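Local coordinates for major pollen allergen Jun a 1 (Juniperus ashei, PDB 1PXZ), which cleaves pectate by elimination with low activity, belongs to polysaccharide lyase family 1, and is the major allergen of cedar pollen, at residues I250-G255 / K277-R282; P231-G236 / P259-E264; S267-S272 / A302-A307. One frame throughout, in Å; residues are numbered along the deposited sequence.

Contact 1: residues I250-G255 / K277-R282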
loop_
_atom_site.group_PDB
_atom_site.type_symbol
_atom_site.label_atom_id
_atom_site.label_comp_id
_atom_site.label_asym_id
_atom_site.label_seq_id
_atom_site.Cartn_x
_atom_site.Cartn_y
_atom_site.Cartn_z
ATOM N N ILE A 250 15.790 11.281 3.964
ATOM C CA ILE A 250 16.027 11.403 5.399
ATOM C C ILE A 250 16.424 10.047 5.980
ATOM O O ILE A 250 17.509 9.897 6.551
ATOM C CB ILE A 250 14.801 11.965 6.133
ATOM C CG1 ILE A 250 14.350 13.331 5.587
ATOM C CG2 ILE A 250 15.053 12.038 7.630
ATOM C CD1 ILE A 250 13.043 13.797 6.200
ATOM N N TYR A 251 15.538 9.074 5.818
ATOM C CA TYR A 251 15.788 7.687 6.152
ATOM C C TYR A 251 14.888 6.802 5.291
ATOM O O TYR A 251 14.008 7.337 4.616
ATOM C CB TYR A 251 15.467 7.374 7.620
ATOM C CG TYR A 251 14.011 7.614 7.972
ATOM C CD1 TYR A 251 13.585 8.900 8.279
ATOM C CD2 TYR A 251 13.055 6.596 7.993
ATOM C CE1 TYR A 251 12.261 9.169 8.602
ATOM C CE2 TYR A 251 11.735 6.849 8.308
ATOM C CZ TYR A 251 11.350 8.139 8.614
ATOM O OH TYR A 251 10.030 8.375 8.935
ATOM N N ALA A 252 15.076 5.487 5.432
ATOM C CA ALA A 252 14.197 4.590 4.681
ATOM C C ALA A 252 13.116 3.966 5.549
ATOM O O ALA A 252 11.940 4.028 5.202
ATOM C CB ALA A 252 14.975 3.477 3.995
ATOM N N ILE A 253 13.538 3.322 6.624
ATOM C CA ILE A 253 12.599 2.595 7.481
ATOM C C ILE A 253 12.606 3.203 8.865
ATOM O O ILE A 253 13.681 3.424 9.435
ATOM C CB ILE A 253 12.978 1.108 7.542
ATOM C CG1 ILE A 253 12.875 0.453 6.164
ATOM C CG2 ILE A 253 12.137 0.351 8.562
ATOM C CD1 ILE A 253 13.422 -0.950 6.117
ATOM N N GLY A 254 11.437 3.500 9.436
ATOM C CA GLY A 254 11.543 4.112 10.777
ATOM C C GLY A 254 10.260 3.891 11.551
ATOM O O GLY A 254 9.346 3.189 11.099
ATOM N N GLY A 255 10.159 4.516 12.722
ATOM C CA GLY A 255 8.941 4.242 13.491
ATOM C C GLY A 255 9.080 4.735 14.919
ATOM O O GLY A 255 10.149 5.193 15.346
ATOM N N LYS A 277 23.313 7.923 5.633
ATOM C CA LYS A 277 23.668 6.553 5.304
ATOM C C LYS A 277 22.814 5.535 6.050
ATOM O O LYS A 277 22.646 4.408 5.582
ATOM C CB LYS A 277 25.147 6.283 5.684
ATOM C CG LYS A 277 26.124 7.134 4.864
ATOM C CD LYS A 277 26.109 6.782 3.385
ATOM C CE LYS A 277 27.228 7.480 2.603
ATOM N NZ LYS A 277 27.090 7.215 1.132
ATOM N N GLU A 278 22.277 5.919 7.201
ATOM C CA GLU A 278 21.537 4.970 8.025
ATOM C C GLU A 278 20.139 4.704 7.447
ATOM O O GLU A 278 19.380 5.628 7.173
ATOM C CB GLU A 278 21.381 5.438 9.484
ATOM C CG GLU A 278 20.889 4.246 10.313
ATOM C CD GLU A 278 20.672 4.570 11.770
ATOM O OE1 GLU A 278 21.252 5.577 12.228
ATOM O OE2 GLU A 278 19.926 3.816 12.448
ATOM N N VAL A 279 19.830 3.428 7.263
ATOM C CA VAL A 279 18.542 3.052 6.669
ATOM C C VAL A 279 17.421 3.346 7.659
ATOM O O VAL A 279 16.356 3.834 7.271
ATOM C CB VAL A 279 18.547 1.555 6.339
ATOM C CG1 VAL A 279 17.126 1.024 6.110
ATOM C CG2 VAL A 279 19.456 1.248 5.147
ATOM N N THR A 280 17.668 3.025 8.924
ATOM C CA THR A 280 16.756 3.088 10.047
ATOM C C THR A 280 16.731 4.422 10.780
ATOM O O THR A 280 17.707 5.168 10.884
ATOM C CB THR A 280 17.143 2.047 11.139
ATOM O OG1 THR A 280 18.582 1.997 11.238
ATOM C CG2 THR A 280 16.677 0.654 10.759
ATOM N N LYS A 281 15.558 4.721 11.336
ATOM C CA LYS A 281 15.391 5.870 12.193
ATOM C C LYS A 281 14.356 5.598 13.289
ATOM O O LYS A 281 13.192 5.358 12.991
ATOM C CB LYS A 281 14.965 7.132 11.422
ATOM C CG LYS A 281 15.113 8.368 12.323
ATOM C CD LYS A 281 15.070 9.645 11.489
ATOM C CE LYS A 281 14.876 10.853 12.401
ATOM N NZ LYS A 281 13.567 11.529 12.159
ATOM N N ARG A 282 14.801 5.639 14.546
ATOM C CA ARG A 282 13.909 5.519 15.685
ATOM C C ARG A 282 13.461 6.893 16.153
ATOM O O ARG A 282 14.256 7.805 16.362
ATOM C CB ARG A 282 14.574 4.823 16.878
ATOM C CG ARG A 282 14.582 3.308 16.767
ATOM C CD ARG A 282 16.021 2.854 16.541
ATOM N NE ARG A 282 16.132 1.396 16.691
ATOM C CZ ARG A 282 16.853 0.705 15.807
ATOM N NH1 ARG A 282 17.458 1.360 14.812
ATOM N NH2 ARG A 282 16.934 -0.600 15.965
HETATM O O HOH W 1 19.537 8.250 7.603
#

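Contact 2: residues P231-G236 / P259-E264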
loop_
_atom_site.group_PDB
_atom_site.type_symbol
_atom_site.label_atom_id
_atom_site.label_comp_id
_atom_site.label_asym_id
_atom_site.label_seq_id
_atom_site.Cartn_x
_atom_site.Cartn_y
_atom_site.Cartn_z
ATOM N N PRO A 231 8.560 1.653 5.320
ATOM C CA PRO A 231 7.517 2.438 5.961
ATOM C C PRO A 231 7.975 3.199 7.193
ATOM O O PRO A 231 9.071 2.986 7.695
ATOM C CB PRO A 231 6.561 1.320 6.435
ATOM C CG PRO A 231 7.518 0.260 6.883
ATOM C CD PRO A 231 8.669 0.295 5.910
ATOM N N ARG A 232 7.093 4.062 7.688
ATOM C CA ARG A 232 7.155 4.548 9.066
ATOM C C ARG A 232 6.030 3.819 9.820
ATOM O O ARG A 232 4.861 3.976 9.464
ATOM C CB ARG A 232 7.010 6.056 9.214
ATOM C CG ARG A 232 7.226 6.554 10.653
ATOM C CD ARG A 232 6.407 7.803 10.917
ATOM N NE ARG A 232 6.837 8.519 12.112
ATOM C CZ ARG A 232 6.534 8.164 13.359
ATOM N NH1 ARG A 232 5.787 7.094 13.612
ATOM N NH2 ARG A 232 6.968 8.873 14.395
ATOM N N ALA A 233 6.392 3.046 10.837
ATOM C CA ALA A 233 5.435 2.232 11.581
ATOM C C ALA A 233 5.301 2.609 13.054
ATOM O O ALA A 233 6.245 3.125 13.650
ATOM C CB ALA A 233 5.913 0.784 11.490
ATOM N N ARG A 234 4.159 2.332 13.664
ATOM C CA ARG A 234 3.931 2.462 15.097
ATOM C C ARG A 234 3.209 1.233 15.663
ATOM O O ARG A 234 2.291 0.757 14.992
ATOM C CB ARG A 234 3.029 3.633 15.447
ATOM C CG ARG A 234 3.524 5.034 15.209
ATOM C CD ARG A 234 2.523 6.039 15.795
ATOM N NE ARG A 234 3.067 7.386 15.700
ATOM C CZ ARG A 234 3.029 8.179 14.640
ATOM N NH1 ARG A 234 2.456 7.802 13.509
ATOM N NH2 ARG A 234 3.578 9.387 14.716
ATOM N N TYR A 235 3.580 0.774 16.850
ATOM C CA TYR A 235 2.868 -0.252 17.603
ATOM C C TYR A 235 2.800 -1.637 17.004
ATOM O O TYR A 235 3.021 -2.642 17.697
ATOM C CB TYR A 235 1.398 0.213 17.789
ATOM C CG TYR A 235 1.332 1.282 18.858
ATOM C CD1 TYR A 235 1.790 0.950 20.129
ATOM C CD2 TYR A 235 0.860 2.561 18.631
ATOM C CE1 TYR A 235 1.769 1.871 21.154
ATOM C CE2 TYR A 235 0.834 3.497 19.662
ATOM C CZ TYR A 235 1.291 3.141 20.915
ATOM O OH TYR A 235 1.283 4.029 21.967
ATOM N N GLY A 236 2.447 -1.830 15.732
ATOM C CA GLY A 236 2.212 -3.202 15.286
ATOM C C GLY A 236 3.408 -3.903 14.693
ATOM O O GLY A 236 4.563 -3.689 15.057
ATOM N N PRO A 259 7.294 -0.386 17.304
ATOM C CA PRO A 259 6.818 -1.320 16.272
ATOM C C PRO A 259 7.834 -2.454 16.179
ATOM O O PRO A 259 9.015 -2.290 16.527
ATOM C CB PRO A 259 6.831 -0.443 15.008
ATOM C CG PRO A 259 8.041 0.414 15.238
ATOM C CD PRO A 259 7.992 0.760 16.717
ATOM N N THR A 260 7.368 -3.595 15.700
ATOM C CA THR A 260 8.210 -4.710 15.312
ATOM C C THR A 260 8.420 -4.629 13.805
ATOM O O THR A 260 7.467 -4.695 13.039
ATOM C CB THR A 260 7.579 -6.068 15.705
ATOM O OG1 THR A 260 7.453 -6.031 17.138
ATOM C CG2 THR A 260 8.472 -7.233 15.316
ATOM N N ILE A 261 9.665 -4.481 13.403
ATOM C CA ILE A 261 10.024 -4.346 12.002
ATOM C C ILE A 261 10.982 -5.451 11.596
ATOM O O ILE A 261 12.095 -5.521 12.091
ATOM C CB ILE A 261 10.638 -2.951 11.718
ATOM C CG1 ILE A 261 9.669 -1.840 12.108
ATOM C CG2 ILE A 261 11.093 -2.912 10.267
ATOM C CD1 ILE A 261 10.177 -0.412 11.994
ATOM N N LEU A 262 10.515 -6.307 10.693
ATOM C CA LEU A 262 11.262 -7.429 10.172
ATOM C C LEU A 262 11.659 -7.150 8.729
ATOM O O LEU A 262 10.893 -7.361 7.794
ATOM C CB LEU A 262 10.470 -8.729 10.323
ATOM C CG LEU A 262 9.904 -8.950 11.746
ATOM C CD1 LEU A 262 9.218 -10.306 11.831
ATOM C CD2 LEU A 262 10.996 -8.833 12.805
ATOM N N SER A 263 12.895 -6.649 8.600
ATOM C CA SER A 263 13.470 -6.347 7.297
ATOM C C SER A 263 14.204 -7.573 6.764
ATOM O O SER A 263 15.122 -8.053 7.420
ATOM C CB SER A 263 14.417 -5.149 7.412
ATOM O OG SER A 263 15.137 -4.974 6.196
ATOM N N GLU A 264 13.792 -8.092 5.606
ATOM C CA GLU A 264 14.412 -9.297 5.057
ATOM C C GLU A 264 14.602 -9.214 3.561
ATOM O O GLU A 264 13.627 -8.965 2.835
ATOM C CB GLU A 264 13.482 -10.462 5.427
ATOM C CG GLU A 264 13.963 -11.836 5.010
ATOM C CD GLU A 264 13.095 -12.961 5.545
ATOM O OE1 GLU A 264 11.987 -12.701 6.075
ATOM O OE2 GLU A 264 13.559 -14.120 5.405
HETATM O O HOH W 2 5.652 -4.577 18.354
#

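Contact 3: residues S267-S272 / A302-A307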
loop_
_atom_site.group_PDB
_atom_site.type_symbol
_atom_site.label_atom_id
_atom_site.label_comp_id
_atom_site.label_asym_id
_atom_site.label_seq_id
_atom_site.Cartn_x
_atom_site.Cartn_y
_atom_site.Cartn_z
ATOM N N SER A 267 17.089 -4.392 -0.695
ATOM C CA SER A 267 18.348 -3.845 -1.213
ATOM C C SER A 267 18.303 -2.331 -1.007
ATOM O O SER A 267 17.382 -1.651 -1.480
ATOM C CB SER A 267 18.551 -4.211 -2.672
ATOM O OG SER A 267 19.691 -3.544 -3.222
ATOM N N PHE A 268 19.277 -1.803 -0.266
ATOM C CA PHE A 268 19.254 -0.399 0.117
ATOM C C PHE A 268 20.451 0.312 -0.511
ATOM O O PHE A 268 21.585 -0.085 -0.218
ATOM C CB PHE A 268 19.301 -0.245 1.633
ATOM C CG PHE A 268 18.246 -0.917 2.490
ATOM C CD1 PHE A 268 16.967 -0.376 2.614
ATOM C CD2 PHE A 268 18.533 -2.095 3.179
ATOM C CE1 PHE A 268 16.030 -1.017 3.416
ATOM C CE2 PHE A 268 17.600 -2.729 3.983
ATOM C CZ PHE A 268 16.329 -2.178 4.119
ATOM N N THR A 269 20.211 1.315 -1.339
ATOM C CA THR A 269 21.289 2.142 -1.901
ATOM C C THR A 269 21.267 3.500 -1.228
ATOM O O THR A 269 20.327 4.285 -1.393
ATOM C CB THR A 269 21.138 2.262 -3.429
ATOM O OG1 THR A 269 21.236 0.953 -3.999
ATOM C CG2 THR A 269 22.260 3.122 -3.998
ATOM N N ALA A 270 22.255 3.840 -0.408
ATOM C CA ALA A 270 22.284 5.082 0.359
ATOM C C ALA A 270 22.606 6.306 -0.497
ATOM O O ALA A 270 23.272 6.185 -1.527
ATOM C CB ALA A 270 23.318 5.046 1.502
ATOM N N PRO A 271 22.126 7.475 -0.067
ATOM C CA PRO A 271 22.551 8.726 -0.713
ATOM C C PRO A 271 24.034 8.945 -0.409
ATOM O O PRO A 271 24.626 8.176 0.353
ATOM C CB PRO A 271 21.763 9.829 -0.034
ATOM C CG PRO A 271 20.868 9.178 0.943
ATOM C CD PRO A 271 21.179 7.707 1.019
ATOM N N SER A 272 24.552 10.006 -1.007
ATOM C CA SER A 272 25.964 10.314 -0.796
ATOM C C SER A 272 26.288 10.882 0.563
ATOM O O SER A 272 27.423 10.698 1.040
ATOM C CB SER A 272 26.360 11.361 -1.871
ATOM O OG SER A 272 26.416 10.664 -3.119
ATOM N N ALA A 302 20.738 -6.381 1.498
ATOM C CA ALA A 302 21.943 -5.978 0.769
ATOM C C ALA A 302 22.145 -4.473 0.934
ATOM O O ALA A 302 21.127 -3.767 0.981
ATOM C CB ALA A 302 21.857 -6.385 -0.683
ATOM N N PHE A 303 23.389 -4.004 1.021
ATOM C CA PHE A 303 23.655 -2.601 1.335
ATOM C C PHE A 303 24.622 -2.022 0.314
ATOM O O PHE A 303 25.687 -2.568 0.084
ATOM C CB PHE A 303 24.252 -2.404 2.744
ATOM C CG PHE A 303 23.293 -2.928 3.807
ATOM C CD1 PHE A 303 22.292 -2.122 4.293
ATOM C CD2 PHE A 303 23.393 -4.217 4.300
ATOM C CE1 PHE A 303 21.396 -2.594 5.236
ATOM C CE2 PHE A 303 22.508 -4.711 5.241
ATOM C CZ PHE A 303 21.506 -3.890 5.710
ATOM N N ILE A 304 24.229 -0.917 -0.296
ATOM C CA ILE A 304 25.048 -0.337 -1.357
ATOM C C ILE A 304 25.386 1.099 -0.984
ATOM O O ILE A 304 24.607 1.795 -0.318
ATOM C CB ILE A 304 24.279 -0.435 -2.682
ATOM C CG1 ILE A 304 23.955 -1.881 -3.079
ATOM C CG2 ILE A 304 25.013 0.282 -3.801
ATOM C CD1 ILE A 304 22.928 -2.002 -4.185
ATOM N N ASN A 305 26.566 1.552 -1.400
ATOM C CA ASN A 305 26.976 2.935 -1.204
ATOM C C ASN A 305 26.999 3.319 0.259
ATOM O O ASN A 305 26.707 4.470 0.589
ATOM C CB ASN A 305 26.068 3.924 -1.973
ATOM C CG ASN A 305 26.788 5.243 -2.230
ATOM O OD1 ASN A 305 27.976 5.240 -2.589
ATOM N ND2 ASN A 305 26.158 6.404 -2.075
ATOM N N GLY A 306 27.370 2.389 1.148
ATOM C CA GLY A 306 27.594 2.801 2.532
ATOM C C GLY A 306 26.365 2.712 3.418
ATOM O O GLY A 306 26.389 3.074 4.595
ATOM N N ALA A 307 25.253 2.237 2.877
ATOM C CA ALA A 307 24.036 2.055 3.664
ATOM C C ALA A 307 24.249 1.082 4.819
ATOM O O ALA A 307 24.970 0.102 4.631
ATOM C CB ALA A 307 22.932 1.494 2.764
HETATM O O HOH W 3 28.262 8.578 -2.983
#

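Contact 1: residues I250-G255 / K277-R282
Strands 253-255 and 280-282 run side by side in the same direction, their axes 9° apart. The tight part lies along the backbone. Val279 O takes two N-H groups at once. Ala252 N lies 2.8 Å from Val279 O, in the carbonyl plane. Ile253 N lies 2.9 Å from Val279 O but above that plane. Lys281 N donates to Ile253 O over 3.0 Å, and Gly255 N reaches Lys281 O nearly along the C=O axis. Gly254 packs so close that its CA is 3.0 Å from Lys281 O, which leaves no room for a CB. On the face carrying Ile253 and Thr280, Ile253 and Val279 lie alongside. Val279 CG1, anti to its backbone N, meets Ala252 CB and the CD1 tip of Ile253. Phe268 packs on Ile253 and Val279.

The backbone bonds are buried; the exposed Lys281 marks the solvent side. On the other face this side chain crosses the buried Tyr251 at about a right angle. Lys281 CB makes a CH-pi contact over one ring face, offset toward the rim, 4.0 Å from the Tyr251 centroid. Lys281 CD is 3.6 Å from Tyr251 CD1. Tyr251 also touches Arg229, the predicted active-site residue. At the N-terminal end the segments separate, and one water donates to both Ile250 O and Glu278 O. The in-register parallel pairing of successive coils is that of the right-handed parallel beta-helix of pectate lyases.

Contact 2: residues P231-G236 / P259-E264
Apolar contacts carry most of this junction. Ala233 points its CB at the ring of Pro259, and Ala233 CB lies 3.8 Å from Pro259 CB. The proline comes in with its CB and CG side, so that Pro259 CG also rests 3.6 Å from Ala233 O. Ile261 takes a lesser part. Its CD1 tip reaches back to Ala233 CB at 4.5 Å, and the same side chain touches Ile253. Val238 also packs on Ala233.

One direct hydrogen bond joins the segments. Thr260 N donates to Gly236 O over 2.9 Å, almost straight and nearly along the C=O axis. Pro259 CA sits beside that oxygen as well, 3.5 Å from Gly236 O. Within 231-236, Gly236 N donates to Arg234 O over 2.7 Å, a classic gamma turn centred on Tyr235.

A water adds a bridge at the margin. It bonds Thr260 OG1 and makes a weak bond to Tyr235 O.

The CB atoms of Arg232 and Arg234 leave on the side away from 259-264. Arg232 NH1 lies 3.1 Å above the plane of the Arg234 guanidinium, over its centre. Arg234 NH1 bonds Gly202 O, and Arg232 NH1 bonds Ser256 OG. The segment 231-236 lies in an experimentally mapped IgE-binding region. The whole is a corner of the pectate lyase beta-helix, where chain leaving one sheet meets the start of a strand in another.

Contact 3: residues S267-S272 / A302-A307
Two strands on successive coils of the parallel beta-helix, 267-269 and 302-304, pair here in parallel register, at 13° to each other. Phe268 stands across from Phe303, and the two side chains lie alongside and point the same way. Both have CG anti to the carbonyl carbon. The ring planes are only 21° apart, but the rings are slid so far that they barely overlap. Phe268 CD2 comes 3.6 Å from Phe303 CE1. Phe268 also meets the ring of Tyr245, on the preceding coil. Ala307 fits in beside the pair, in the plane of the Phe303 ring at its edge.

On the opposite face Ile304 crosses Thr269 obliquely. Its extended CG1-CD1 arm brings Ile304 CD1 to within 3.4 Å of Thr269 OG1 and also near Ser267 OG. The CG2 methyls of the two residues touch as well.

Between these faces the backbones are joined by three hydrogen bonds. Phe268 N donates to Ala302 O, Ile304 N to Phe268 O at 2.8 Å, and Ala270 N to Ile304 O.

After Ile304 the segment 302-307 reverses in a type I' turn to Ala307. Ala307 N closes it on Ile304 O, so that this oxygen accepts two N-H groups. At Gly306 a CB would press on the carbonyl O of Asn305, which calls for glycine. Residues 302-306 belong to an experimentally mapped IgE-binding region. Ala307 CB faces Ala270 CB at 3.8 Å. Asn305, at the exposed corner, turns toward 267-272 with CG anti to its backbone N (chi1 -157°). A water links its amide nitrogen to Ser272 OG. Asn305 ND2 donates to Ala270 O over 2.9 Å, with that oxygen near the amide plane but ND2 well above the carbonyl plane.

From the N terminus, segment 231-236 comes first and 250-255 follows on the next coil. Contact 2 closes at 259-264, so its loop encloses the start of contact 1. Contact 1 closes later, at 277-282, so the two cross. Segment 267-272 opens contact 3 before then, and contact 3 closes at 302-307, crossing contact 1. Contacts 2 and 3 are in series. Strand 253-256 pairs with 232-234 on one side and 280-282 on the other. Lys277 NZ reaches Pro271 O and Asn305 O, tying contact 1 to contact 3. Contact 1 joins neighbours in the eight-strand sheet, contact 2 links that sheet to strand 260-264, and contact 3 pairs 267-269 with 302-304, all in the last coils.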